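Local coordinates for protein arsenical resistance operon trans-acting repressor (Bacteroides vulgatus, PDB 3KTB) that probably represses an arsenical resistance operon in trans by binding DNA, at residues F10-C15 and Q89-T94; T18-T23 and E28-A33. All blocks are in the same frame, centred on the assembly; numbering follows the deposited sequence.

Overall arrangement
Contact 1 (10-15 with 89-94) lies near the centre of the chain and contact 2 (18-23 with 28-33) farther out, their centres about 9 Å apart, and the pair illustrates how chemistry follows place in a thioredoxin-like fold. In contact 1 a buried tyrosine-carboxylate hydrogen bond joins the end of strand 7-11 to the loop before helix 94-101. Contact 2 is larger and mostly apolar, with one water bridging backbones; it folds the loop back on helix 27-41, beside a third subunit. Both are partly buried. The two meet where Leu29 packs on Tyr91 and Arg31 reaches Pro92 O and Thr94 OG1.

Contact 1 of 2, residues F10-C15 and Q89-T94; sequences FDPAMC and QTYPTT
The Tyr91 ring meets Asp11 at its hydroxyl edge, with OD1 of the carboxylate lying in the plane of the ring; Arg31 and Pro77 also pack against the tyrosine. The setting is a thioredoxin-like fold, in which the end of strand 7-11, a strand flanked by partners 47-50 and 78-81, is joined to the loop between strand 84-87 and helix 94-101. Tyr91 OH donates to Asp11 OD1 over 2.6 Å, a short bond between two buried residues. It reaches the oxygen on its anti side, 26° out of the carboxylate plane, while the carboxylate and ring planes stand 54° apart. Because OD1 sits so close to the ring plane, it also comes within 3.2 Å of Tyr91 CE1. Asp11 OD2 forms a salt bridge with Arg48, a neighbour that would be expected to favour the charged carboxylate and to limit its rotation, leaving OD1 for the phenol. The example shows how a long aromatic side chain can span backbones that keep well apart: the nearest CA atoms, those of Asp11 and Tyr91, are 9.0 Å from each other. Two less polar groups of segment 10-15 also border the hydroxyl, as does Leu29 of helix 27-41. Pro12 brings its CD to 3.7 Å from Tyr91 OH, and selenomethionine Met14, its chain bent at the last torsion (chi3 -59°), runs alongside the tyrosine to leave SE 4.0 Å from that OH.

Contact 2 of 2, residues T18-T23 and E28-A33; sequences TGLCGT and ELMRIA
The carbonyl oxygen of Leu29 is gripped twice: Ala33 N donates the regular helical bond at 3.0 Å, and a water donates to Leu29 O at 2.8 Å. That water gives its second proton to Thr18 O at 2.7 Å, so a single molecule ties the loop to helix 27-41, where no direct hydrogen bond links the segments. Thr18 also starts an ST turn, its OG1 accepting from Leu20 N at 3.1 Å and hydrogen-bonding to Leu20 O of a third subunit, another copy of this protein. Beyond the turn, the end of the Leu20 side chain reaches the helix. Its CD1 lies 3.9 Å from SE of selenomethionine Met30 and touches Ala33 CB; CD2 rests 4.0 Å from Leu29 CB, the leucines running contrary ways. Met30 lies roughly perpendicular to Leu20: CG stands anti to the backbone N (chi1 -177°), and the bend at chi2 helps bring SE to Leu20 CD1. Gly19 has no CB to collide with Leu29 CD1, which comes within 4.0 Å of Gly19 CA; its positive phi (72°) independently favours glycine. On the helix itself, Arg31 NE and NH1 take both oxygens of Glu28 side-on in a salt bridge. The Cys16-Cys21 disulfide closes the same loop, which sits between the first strand and first helix, the position that, with no such activity implied here, the redox-active cysteine loop takes in thioredoxins.

Contact 1 of 2, residues F10-C15 and Q89-T94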
loop_
_atom_site.group_PDB
_atom_site.type_symbol
_atom_site.label_atom_id
_atom_site.label_comp_id
_atom_site.label_asym_id
_atom_site.label_seq_id
_atom_site.Cartn_x
_atom_site.Cartn_y
_atom_site.Cartn_z
ATOM N N PHE A 10 -26.579 -8.233 6.122
ATOM C CA PHE A 10 -25.560 -8.720 7.055
ATOM C C PHE A 10 -26.191 -9.674 8.049
ATOM O O PHE A 10 -26.895 -9.251 8.963
ATOM C CB PHE A 10 -24.877 -7.535 7.743
ATOM C CG PHE A 10 -24.098 -6.684 6.788
ATOM C CD1 PHE A 10 -22.709 -6.696 6.795
ATOM C CD2 PHE A 10 -24.759 -5.927 5.826
ATOM C CE1 PHE A 10 -21.986 -5.947 5.885
ATOM C CE2 PHE A 10 -24.047 -5.170 4.916
ATOM C CZ PHE A 10 -22.655 -5.179 4.945
ATOM N N ASP A 11 -25.990 -10.969 7.842
ATOM C CA ASP A 11 -26.579 -11.946 8.745
ATOM C C ASP A 11 -25.867 -11.940 10.099
ATOM O O ASP A 11 -24.758 -11.414 10.218
ATOM C CB ASP A 11 -26.498 -13.338 8.138
ATOM C CG ASP A 11 -27.320 -13.467 6.851
ATOM O OD1 ASP A 11 -28.546 -13.249 6.891
ATOM O OD2 ASP A 11 -26.723 -13.783 5.803
ATOM N N PRO A 12 -26.521 -12.509 11.128
ATOM C CA PRO A 12 -25.786 -12.910 12.330
ATOM C C PRO A 12 -24.742 -13.961 11.968
ATOM O O PRO A 12 -24.665 -14.384 10.801
ATOM C CB PRO A 12 -26.868 -13.548 13.205
ATOM C CG PRO A 12 -28.134 -12.908 12.767
ATOM C CD PRO A 12 -27.979 -12.628 11.302
ATOM N N ALA A 13 -23.948 -14.377 12.954
ATOM C CA ALA A 13 -23.071 -15.522 12.779
ATOM C C ALA A 13 -23.947 -16.771 12.710
ATOM O O ALA A 13 -24.740 -17.049 13.621
ATOM C CB ALA A 13 -22.033 -15.621 13.941
HETATM N N MSE A 14 -23.826 -17.509 11.616
HETATM C CA MSE A 14 -24.617 -18.709 11.428
HETATM C C MSE A 14 -23.691 -19.820 10.950
HETATM O O MSE A 14 -22.613 -19.550 10.417
HETATM C CB MSE A 14 -25.731 -18.459 10.404
HETATM C CG MSE A 14 -26.627 -17.256 10.750
HETATM SE SE MSE A 14 -28.064 -17.011 9.423
HETATM C CE MSE A 14 -26.985 -16.778 7.794
ATOM N N CYS A 15 -24.111 -21.063 11.120
ATOM C CA CYS A 15 -23.270 -22.191 10.764
ATOM C C CYS A 15 -23.223 -22.415 9.235
ATOM O O CYS A 15 -22.384 -23.163 8.737
ATOM C CB CYS A 15 -23.711 -23.449 11.520
ATOM S SG CYS A 15 -23.312 -23.340 13.315
ATOM N N GLN A 89 -32.655 -6.321 13.337
ATOM C CA GLN A 89 -33.202 -7.396 14.174
ATOM C C GLN A 89 -33.926 -8.488 13.379
ATOM O O GLN A 89 -33.864 -9.663 13.741
ATOM C CB GLN A 89 -34.080 -6.848 15.318
ATOM C CG GLN A 89 -35.509 -6.457 14.923
ATOM C CD GLN A 89 -36.265 -5.735 16.036
ATOM O OE1 GLN A 89 -37.464 -5.468 15.911
ATOM N NE2 GLN A 89 -35.566 -5.414 17.127
ATOM N N THR A 90 -34.592 -8.086 12.293
ATOM C CA THR A 90 -35.424 -8.974 11.484
ATOM C C THR A 90 -35.093 -8.841 9.995
ATOM O O THR A 90 -34.548 -7.817 9.554
ATOM C CB THR A 90 -36.927 -8.653 11.663
ATOM O OG1 THR A 90 -37.181 -7.317 11.216
ATOM C CG2 THR A 90 -37.353 -8.783 13.126
ATOM N N TYR A 91 -35.434 -9.865 9.215
ATOM C CA TYR A 91 -35.217 -9.803 7.768
ATOM C C TYR A 91 -36.314 -8.995 7.114
ATOM O O TYR A 91 -37.469 -9.100 7.518
ATOM C CB TYR A 91 -35.158 -11.207 7.150
ATOM C CG TYR A 91 -33.906 -11.929 7.568
ATOM C CD1 TYR A 91 -32.692 -11.622 6.969
ATOM C CD2 TYR A 91 -33.922 -12.877 8.585
ATOM C CE1 TYR A 91 -31.529 -12.251 7.344
ATOM C CE2 TYR A 91 -32.751 -13.504 8.980
ATOM C CZ TYR A 91 -31.556 -13.180 8.348
ATOM O OH TYR A 91 -30.371 -13.772 8.695
ATOM N N PRO A 92 -35.956 -8.200 6.091
ATOM C CA PRO A 92 -36.925 -7.404 5.342
ATOM C C PRO A 92 -38.105 -8.251 4.905
ATOM O O PRO A 92 -37.933 -9.382 4.474
ATOM C CB PRO A 92 -36.133 -6.966 4.103
ATOM C CG PRO A 92 -34.737 -6.926 4.564
ATOM C CD PRO A 92 -34.605 -8.093 5.510
ATOM N N THR A 93 -39.300 -7.693 5.011
ATOM C CA THR A 93 -40.483 -8.348 4.489
ATOM C C THR A 93 -40.412 -8.484 2.977
ATOM O O THR A 93 -39.701 -7.735 2.289
ATOM C CB THR A 93 -41.748 -7.530 4.808
ATOM O OG1 THR A 93 -41.684 -6.267 4.128
ATOM C CG2 THR A 93 -41.857 -7.304 6.303
ATOM N N THR A 94 -41.186 -9.430 2.459
ATOM C CA THR A 94 -41.292 -9.604 1.027
ATOM C C THR A 94 -41.866 -8.349 0.348
ATOM O O THR A 94 -41.459 -7.998 -0.768
ATOM C CB THR A 94 -42.069 -10.893 0.667
ATOM O OG1 THR A 94 -41.466 -12.007 1.344
ATOM C CG2 THR A 94 -42.020 -11.159 -0.858
#

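Contact 2 of 2, residues T18-T23 and E28-A33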
loop_
_atom_site.group_PDB
_atom_site.type_symbol
_atom_site.label_atom_id
_atom_site.label_comp_id
_atom_site.label_asym_id
_atom_site.label_seq_id
_atom_site.Cartn_x
_atom_site.Cartn_y
_atom_site.Cartn_z
ATOM N N THR A 18 -26.972 -19.631 4.589
ATOM C CA THR A 18 -28.409 -19.362 4.509
ATOM C C THR A 18 -29.107 -19.532 5.848
ATOM O O THR A 18 -30.285 -19.219 5.983
ATOM C CB THR A 18 -29.102 -20.322 3.523
ATOM O OG1 THR A 18 -28.909 -21.668 3.971
ATOM C CG2 THR A 18 -28.525 -20.179 2.091
ATOM N N GLY A 19 -28.396 -20.075 6.833
ATOM C CA GLY A 19 -29.041 -20.439 8.075
ATOM C C GLY A 19 -29.949 -21.666 7.990
ATOM O O GLY A 19 -30.550 -22.039 8.982
ATOM N N LEU A 20 -30.049 -22.306 6.817
ATOM C CA LEU A 20 -30.911 -23.481 6.680
ATOM C C LEU A 20 -30.185 -24.784 6.988
ATOM O O LEU A 20 -30.262 -25.744 6.239
ATOM C CB LEU A 20 -31.511 -23.537 5.287
ATOM C CG LEU A 20 -32.167 -22.219 4.871
ATOM C CD1 LEU A 20 -32.573 -22.298 3.429
ATOM C CD2 LEU A 20 -33.383 -21.950 5.743
ATOM N N CYS A 21 -29.478 -24.814 8.101
ATOM C CA CYS A 21 -28.773 -26.009 8.539
ATOM C C CYS A 21 -29.216 -26.299 9.957
ATOM O O CYS A 21 -29.469 -25.375 10.735
ATOM C CB CYS A 21 -27.258 -25.733 8.510
ATOM S SG CYS A 21 -26.802 -23.941 8.695
ATOM N N GLY A 22 -29.313 -27.565 10.315
ATOM C CA GLY A 22 -29.545 -27.899 11.707
ATOM C C GLY A 22 -30.984 -28.187 12.093
ATOM O O GLY A 22 -31.707 -28.886 11.375
ATOM N N THR A 23 -31.395 -27.637 13.235
ATOM C CA THR A 23 -32.659 -28.028 13.860
ATOM C C THR A 23 -33.726 -26.917 14.070
ATOM O O THR A 23 -34.884 -27.109 13.690
ATOM C CB THR A 23 -32.409 -28.848 15.165
ATOM O OG1 THR A 23 -31.576 -28.104 16.061
ATOM C CG2 THR A 23 -31.722 -30.173 14.837
ATOM N N GLU A 28 -38.432 -17.630 8.622
ATOM C CA GLU A 28 -37.981 -16.364 8.054
ATOM C C GLU A 28 -36.769 -16.606 7.159
ATOM O O GLU A 28 -36.711 -16.109 6.028
ATOM C CB GLU A 28 -37.650 -15.349 9.155
ATOM C CG GLU A 28 -38.892 -14.674 9.763
ATOM C CD GLU A 28 -39.704 -13.943 8.708
ATOM O OE1 GLU A 28 -40.636 -14.550 8.115
ATOM O OE2 GLU A 28 -39.385 -12.761 8.458
ATOM N N LEU A 29 -35.809 -17.387 7.654
ATOM C CA LEU A 29 -34.607 -17.657 6.866
ATOM C C LEU A 29 -34.962 -18.295 5.540
ATOM O O LEU A 29 -34.337 -18.002 4.501
ATOM C CB LEU A 29 -33.600 -18.494 7.646
ATOM C CG LEU A 29 -32.903 -17.773 8.803
ATOM C CD1 LEU A 29 -32.194 -18.759 9.761
ATOM C CD2 LEU A 29 -31.936 -16.733 8.277
HETATM N N MSE A 30 -35.970 -19.160 5.549
HETATM C CA MSE A 30 -36.372 -19.790 4.294
HETATM C C MSE A 30 -37.088 -18.762 3.414
HETATM O O MSE A 30 -36.877 -18.713 2.194
HETATM C CB MSE A 30 -37.249 -21.018 4.550
HETATM C CG MSE A 30 -37.672 -21.794 3.306
HETATM SE SE MSE A 30 -36.246 -22.621 2.215
HETATM C CE MSE A 30 -36.721 -24.498 2.439
ATOM N N ARG A 31 -37.910 -17.910 4.028
ATOM C CA ARG A 31 -38.601 -16.891 3.245
ATOM C C ARG A 31 -37.589 -16.026 2.470
ATOM O O ARG A 31 -37.660 -15.884 1.231
ATOM C CB ARG A 31 -39.455 -16.016 4.140
ATOM C CG ARG A 31 -40.302 -15.019 3.352
ATOM C CD ARG A 31 -41.177 -14.174 4.274
ATOM N NE ARG A 31 -40.375 -13.427 5.243
ATOM C CZ ARG A 31 -39.644 -12.358 4.932
ATOM N NH1 ARG A 31 -38.941 -11.733 5.865
ATOM N NH2 ARG A 31 -39.610 -11.913 3.681
ATOM N N ILE A 32 -36.632 -15.463 3.197
ATOM C CA ILE A 32 -35.655 -14.572 2.585
ATOM C C ILE A 32 -34.720 -15.290 1.594
ATOM O O ILE A 32 -34.376 -14.726 0.547
ATOM C CB ILE A 32 -34.875 -13.733 3.648
ATOM C CG1 ILE A 32 -34.234 -12.522 2.997
ATOM C CG2 ILE A 32 -33.831 -14.560 4.371
ATOM C CD1 ILE A 32 -35.236 -11.443 2.646
ATOM N N ALA A 33 -34.332 -16.531 1.889
ATOM C CA ALA A 33 -33.526 -17.284 0.924
ATOM C C ALA A 33 -34.284 -17.512 -0.384
ATOM O O ALA A 33 -33.708 -17.464 -1.476
ATOM C CB ALA A 33 -33.063 -18.608 1.511
HETATM O O HOH W 1 -31.561 -17.366 4.483
#